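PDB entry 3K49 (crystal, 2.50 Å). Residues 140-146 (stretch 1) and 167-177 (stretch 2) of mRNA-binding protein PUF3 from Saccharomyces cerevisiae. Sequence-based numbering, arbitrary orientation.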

ATOM      1  N   SER A 140     -18.628   9.462   9.202  1.00 46.75           N
ATOM      2  CA  SER A 140     -17.906  10.238   8.197  1.00 41.12           C
ATOM      3  C   SER A 140     -16.921   9.362   7.460  1.00 46.16           C
ATOM      4  O   SER A 140     -16.014   9.858   6.786  1.00 44.14           O
ATOM      5  CB  SER A 140     -17.168  11.405   8.851  1.00 47.56           C
ATOM      6  OG  SER A 140     -18.021  12.133   9.708  1.00 52.23           O
ATOM      7  N   VAL A 141     -17.118   8.055   7.583  1.00 44.42           N
ATOM      8  CA  VAL A 141     -16.194   7.080   7.031  1.00 40.24           C
ATOM      9  C   VAL A 141     -15.936   7.260   5.545  1.00 44.26           C
ATOM     10  O   VAL A 141     -14.779   7.440   5.148  1.00 48.20           O
ATOM     11  CB  VAL A 141     -16.646   5.659   7.332  1.00 44.16           C
ATOM     12  CG1 VAL A 141     -15.755   4.669   6.610  1.00 54.56           C
ATOM     13  CG2 VAL A 141     -16.609   5.432   8.839  1.00 39.60           C
ATOM     14  N   LEU A 142     -16.995   7.224   4.732  1.00 46.46           N
ATOM     15  CA  LEU A 142     -16.862   7.478   3.286  1.00 54.67           C
ATOM     16  C   LEU A 142     -16.134   8.797   3.001  1.00 47.30           C
ATOM     17  O   LEU A 142     -15.218   8.850   2.172  1.00 49.92           O
ATOM     18  CB  LEU A 142     -18.223   7.454   2.558  1.00 50.76           C
ATOM     19  CG  LEU A 142     -18.822   6.083   2.237  1.00 65.55           C
ATOM     20  CD1 LEU A 142     -20.221   6.244   1.685  1.00 65.82           C
ATOM     21  CD2 LEU A 142     -17.937   5.315   1.263  1.00 48.23           C
ATOM     22  N   GLN A 143     -16.543   9.864   3.685  1.00 36.99           N
ATOM     23  CA  GLN A 143     -15.836  11.124   3.541  1.00 44.79           C
ATOM     24  C   GLN A 143     -14.356  10.984   3.910  1.00 44.76           C
ATOM     25  O   GLN A 143     -13.494  11.543   3.229  1.00 42.75           O
ATOM     26  CB  GLN A 143     -16.497  12.233   4.359  1.00 37.84           C
ATOM     27  CG  GLN A 143     -15.742  13.548   4.250  1.00 51.53           C
ATOM     28  CD  GLN A 143     -16.236  14.592   5.221  1.00 48.95           C
ATOM     29  OE1 GLN A 143     -17.167  14.347   5.995  1.00 48.70           O
ATOM     30  NE2 GLN A 143     -15.617  15.769   5.187  1.00 44.42           N
ATOM     31  N   MET A 144     -14.062  10.226   4.966  1.00 39.76           N
ATOM     32  CA  MET A 144     -12.676  10.070   5.418  1.00 47.67           C
ATOM     33  C   MET A 144     -11.811   9.346   4.382  1.00 49.55           C
ATOM     34  O   MET A 144     -10.669   9.748   4.129  1.00 42.31           O
ATOM     35  CB  MET A 144     -12.605   9.320   6.753  1.00 51.46           C
ATOM     36  CG  MET A 144     -13.266  10.009   7.937  1.00 52.57           C
ATOM     37  SD  MET A 144     -12.429  11.532   8.385  1.00 62.73           S
ATOM     38  CE  MET A 144     -13.616  12.756   7.835  1.00 62.62           C
ATOM     39  N   ILE A 145     -12.358   8.282   3.793  1.00 46.92           N
ATOM     40  CA  ILE A 145     -11.629   7.472   2.816  1.00 42.10           C
ATOM     41  C   ILE A 145     -11.339   8.240   1.533  1.00 41.17           C
ATOM     42  O   ILE A 145     -10.352   7.976   0.859  1.00 47.72           O
ATOM     43  CB  ILE A 145     -12.382   6.182   2.476  1.00 32.64           C
ATOM     44  CG1 ILE A 145     -12.669   5.405   3.754  1.00 33.89           C
ATOM     45  CG2 ILE A 145     -11.588   5.343   1.475  1.00 32.84           C
ATOM     46  CD1 ILE A 145     -13.169   3.997   3.527  1.00 43.10           C
ATOM     47  N   LYS A 146     -12.185   9.205   1.201  1.00 38.62           N
ATOM     48  CA  LYS A 146     -11.982   9.972  -0.028  1.00 52.04           C
ATOM     49  C   LYS A 146     -11.041  11.159   0.172  1.00 52.31           C
ATOM     50  O   LYS A 146     -10.520  11.730  -0.791  1.00 54.00           O
ATOM     51  CB  LYS A 146     -13.316  10.473  -0.574  1.00 49.40           C
ATOM     52  CG  LYS A 146     -14.240   9.372  -1.065  1.00 72.82           C
ATOM     53  CD  LYS A 146     -15.545   9.944  -1.592  1.00 92.75           C
ATOM     54  CE  LYS A 146     -16.471   8.841  -2.084  1.00105.94           C
ATOM     55  NZ  LYS A 146     -17.755   9.386  -2.605  1.00112.44           N
ATOM     56  N   PRO A 167     -17.239  -1.807  13.773  1.00 60.90           N
ATOM     57  CA  PRO A 167     -18.262  -2.339  12.853  1.00 53.00           C
ATOM     58  C   PRO A 167     -18.697  -1.297  11.839  1.00 56.32           C
ATOM     59  O   PRO A 167     -19.035  -1.627  10.702  1.00 53.36           O
ATOM     60  CB  PRO A 167     -19.445  -2.662  13.771  1.00 52.85           C
ATOM     61  CG  PRO A 167     -18.905  -2.566  15.181  1.00 68.23           C
ATOM     62  CD  PRO A 167     -17.760  -1.608  15.133  1.00 43.70           C
ATOM     63  N   PHE A 168     -18.668  -0.039  12.265  1.00 61.31           N
ATOM     64  CA  PHE A 168     -19.181   1.081  11.477  1.00 52.35           C
ATOM     65  C   PHE A 168     -18.365   1.384  10.222  1.00 54.32           C
ATOM     66  O   PHE A 168     -18.762   2.209   9.399  1.00 51.83           O
ATOM     67  CB  PHE A 168     -19.251   2.333  12.348  1.00 53.14           C
ATOM     68  CG  PHE A 168     -17.972   2.644  13.050  1.00 55.15           C
ATOM     69  CD1 PHE A 168     -17.010   3.427  12.444  1.00 53.15           C
ATOM     70  CD2 PHE A 168     -17.726   2.141  14.319  1.00 59.04           C
ATOM     71  CE1 PHE A 168     -15.819   3.712  13.093  1.00 68.49           C
ATOM     72  CE2 PHE A 168     -16.539   2.422  14.986  1.00 62.52           C
ATOM     73  CZ  PHE A 168     -15.579   3.208  14.374  1.00 60.69           C
ATOM     74  N   ILE A 169     -17.216   0.737  10.077  1.00 55.75           N
ATOM     75  CA  ILE A 169     -16.415   0.960   8.884  1.00 56.63           C
ATOM     76  C   ILE A 169     -17.064   0.239   7.700  1.00 55.56           C
ATOM     77  O   ILE A 169     -17.550   0.876   6.765  1.00 52.33           O
ATOM     78  CB  ILE A 169     -14.946   0.531   9.063  1.00 42.74           C
ATOM     79  CG1 ILE A 169     -14.253   1.451  10.066  1.00 55.99           C
ATOM     80  CG2 ILE A 169     -14.218   0.614   7.725  1.00 49.95           C
ATOM     81  CD1 ILE A 169     -12.750   1.303  10.093  1.00 56.63           C
ATOM     82  N   LEU A 170     -17.105  -1.086   7.763  1.00 50.34           N
ATOM     83  CA  LEU A 170     -17.698  -1.869   6.680  1.00 58.16           C
ATOM     84  C   LEU A 170     -19.183  -1.568   6.486  1.00 59.89           C
ATOM     85  O   LEU A 170     -19.659  -1.462   5.355  1.00 58.69           O
ATOM     86  CB  LEU A 170     -17.491  -3.369   6.898  1.00 54.30           C
ATOM     87  CG  LEU A 170     -17.554  -4.138   5.587  1.00 52.28           C
ATOM     88  CD1 LEU A 170     -16.501  -3.591   4.649  1.00 52.23           C
ATOM     89  CD2 LEU A 170     -17.349  -5.608   5.816  1.00 71.81           C
ATOM     90  N   SER A 171     -19.908  -1.415   7.589  1.00 58.92           N
ATOM     91  CA  SER A 171     -21.336  -1.154   7.513  1.00 49.84           C
ATOM     92  C   SER A 171     -21.604   0.129   6.741  1.00 51.05           C
ATOM     93  O   SER A 171     -22.686   0.305   6.189  1.00 64.42           O
ATOM     94  CB  SER A 171     -21.948  -1.079   8.911  1.00 55.20           C
ATOM     95  OG  SER A 171     -21.795   0.213   9.472  1.00 66.40           O
ATOM     96  N   SER A 172     -20.618   1.020   6.696  1.00 47.89           N
ATOM     97  CA  SER A 172     -20.758   2.275   5.953  1.00 53.43           C
ATOM     98  C   SER A 172     -20.357   2.097   4.497  1.00 53.31           C
ATOM     99  O   SER A 172     -20.637   2.949   3.662  1.00 51.16           O
ATOM    100  CB  SER A 172     -19.901   3.394   6.574  1.00 43.27           C
ATOM    101  OG  SER A 172     -20.309   3.699   7.897  1.00 52.21           O
ATOM    102  N   LEU A 173     -19.685   0.991   4.195  1.00 55.76           N
ATOM    103  CA  LEU A 173     -19.147   0.787   2.856  1.00 53.75           C
ATOM    104  C   LEU A 173     -20.047  -0.046   1.942  1.00 57.89           C
ATOM    105  O   LEU A 173     -19.937   0.042   0.716  1.00 60.41           O
ATOM    106  CB  LEU A 173     -17.762   0.147   2.937  1.00 60.20           C
ATOM    107  CG  LEU A 173     -16.569   1.100   2.935  1.00 53.40           C
ATOM    108  CD1 LEU A 173     -16.728   2.102   4.025  1.00 54.32           C
ATOM    109  CD2 LEU A 173     -15.269   0.322   3.100  1.00 50.39           C
ATOM    110  N   THR A 174     -20.928  -0.859   2.519  1.00 55.70           N
ATOM    111  CA  THR A 174     -21.700  -1.795   1.706  1.00 72.73           C
ATOM    112  C   THR A 174     -22.465  -1.031   0.636  1.00 69.49           C
ATOM    113  O   THR A 174     -23.121  -0.033   0.925  1.00 65.09           O
ATOM    114  CB  THR A 174     -22.651  -2.671   2.537  1.00 71.26           C
ATOM    115  OG1 THR A 174     -23.713  -1.863   3.062  1.00 67.46           O
ATOM    116  CG2 THR A 174     -21.877  -3.363   3.673  1.00 56.85           C
ATOM    117  N   GLY A 175     -22.346  -1.494  -0.605  1.00 62.99           N
ATOM    118  CA  GLY A 175     -22.876  -0.771  -1.742  1.00 52.83           C
ATOM    119  C   GLY A 175     -21.815   0.053  -2.451  1.00 56.47           C
ATOM    120  O   GLY A 175     -21.947   0.391  -3.633  1.00 48.90           O
ATOM    121  N   HIS A 176     -20.741   0.371  -1.737  1.00 55.03           N
ATOM    122  CA  HIS A 176     -19.717   1.241  -2.306  1.00 49.36           C
ATOM    123  C   HIS A 176     -18.413   0.526  -2.601  1.00 40.83           C
ATOM    124  O   HIS A 176     -17.493   1.120  -3.158  1.00 44.25           O
ATOM    125  CB  HIS A 176     -19.476   2.437  -1.395  1.00 52.67           C
ATOM    126  CG  HIS A 176     -20.728   3.150  -0.992  1.00 61.90           C
ATOM    127  ND1 HIS A 176     -21.246   4.215  -1.700  1.00 57.36           N
ATOM    128  CD2 HIS A 176     -21.573   2.953   0.051  1.00 57.19           C
ATOM    129  CE1 HIS A 176     -22.345   4.641  -1.113  1.00 60.49           C
ATOM    130  NE2 HIS A 176     -22.564   3.893  -0.041  1.00 63.66           N
ATOM    131  N   ILE A 177     -18.352  -0.760  -2.269  1.00 46.66           N
ATOM    132  CA  ILE A 177     -17.096  -1.505  -2.300  1.00 41.40           C
ATOM    133  C   ILE A 177     -16.439  -1.599  -3.670  1.00 43.29           C
ATOM    134  O   ILE A 177     -15.222  -1.474  -3.771  1.00 41.18           O
ATOM    135  CB  ILE A 177     -17.252  -2.905  -1.681  1.00 50.53           C
ATOM    136  CG1 ILE A 177     -17.564  -2.778  -0.188  1.00 57.16           C
ATOM    137  CG2 ILE A 177     -15.989  -3.739  -1.885  1.00 43.51           C
ATOM    138  CD1 ILE A 177     -18.064  -4.065   0.437  1.00 60.61           C
TER

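The two stretches meet almost at right angles. The axis of helix 141-146 crosses that of the weakly bonded helix at about 167-173 at 87°, with a closest approach of 10.0 Å. At such an angle two helices cannot run alongside each other for long, and the contact is correspondingly compact: 315 Å² is buried in all, counted over both sides, and no hydrogen bond passes between the stretches. The contact is made by the fit of side chains.

The main bump is Val141, in the first turn of its helix. Its CA-to-CB bond points toward the other stretch, and its side chain sits as a knob in a hollow formed by Phe168, Ile169, Ser172 and Leu173. The nearest pair of CA atoms across the stretches also falls here, Val141 CA and Ile169 CA 6.4 Å apart. The two methyl groups of the valine, in the t rotamer, reach different parts of the hollow. Val141 CG2 lies 3.9 Å from Phe168 O and 4.1 Å from Phe168 CD1, meeting the aromatic ring at its edge, near the ring plane, rather than over a face. Val141 CG1 packs against Leu173 CD1 at 3.8 Å and lies at the looser distance of 4.5 Å from Ile169 CG2. Between the branches, Val141 CB approaches Ser172 CB to 4.0 Å, so the small serine forms part of the hollow with its carbon.

The hydroxyl of Ser172 is engaged within its own stretch. Ser172 OG donates a hydrogen bond to Phe168 O at 2.6 Å, linking two residues that line the Val141 pocket. The polar group is thus satisfied without a partner from the opposing helix, and the same carbonyl oxygen lies beside the Val141 methyl described above.

Leu173 extends the apolar surface along the other helix. Its CA-to-CB bond points sideways, but the end of the side chain comes nearer, and its CD1 methyl is a shared point of contact for three residues of the first stretch. Besides Val141 CG1, Leu173 CD1 is approached by Ile145 CD1 at 4.1 Å and by Leu142 CD2 at 4.4 Å. Ile145, one helical turn after Val141 and likewise directed toward the other stretch, adds a smaller area to the packing.

Leu142 makes the second substantial projection, covered nearly as much as Val141 although its CA-to-CB bond is directed sideways. Its m,t conformation brings the end of the side chain to the other stretch. Leu142 CD2 lies 4.4 Å from Leu173 CD1, and both methyls border Ser172 and His176, with Leu142 CD1 the closer, 3.9 Å from Ser172 O and 3.7 Å from His176 NE2. Leu142 CD1 also stands 3.8 Å from the centroid of the His176 imidazole, 10° off the ring normal, a CH-pi contact over the face. The two aromatic rings are therefore used differently, Phe168 offering an edge to Val141 and His176 a flat face to Leu142.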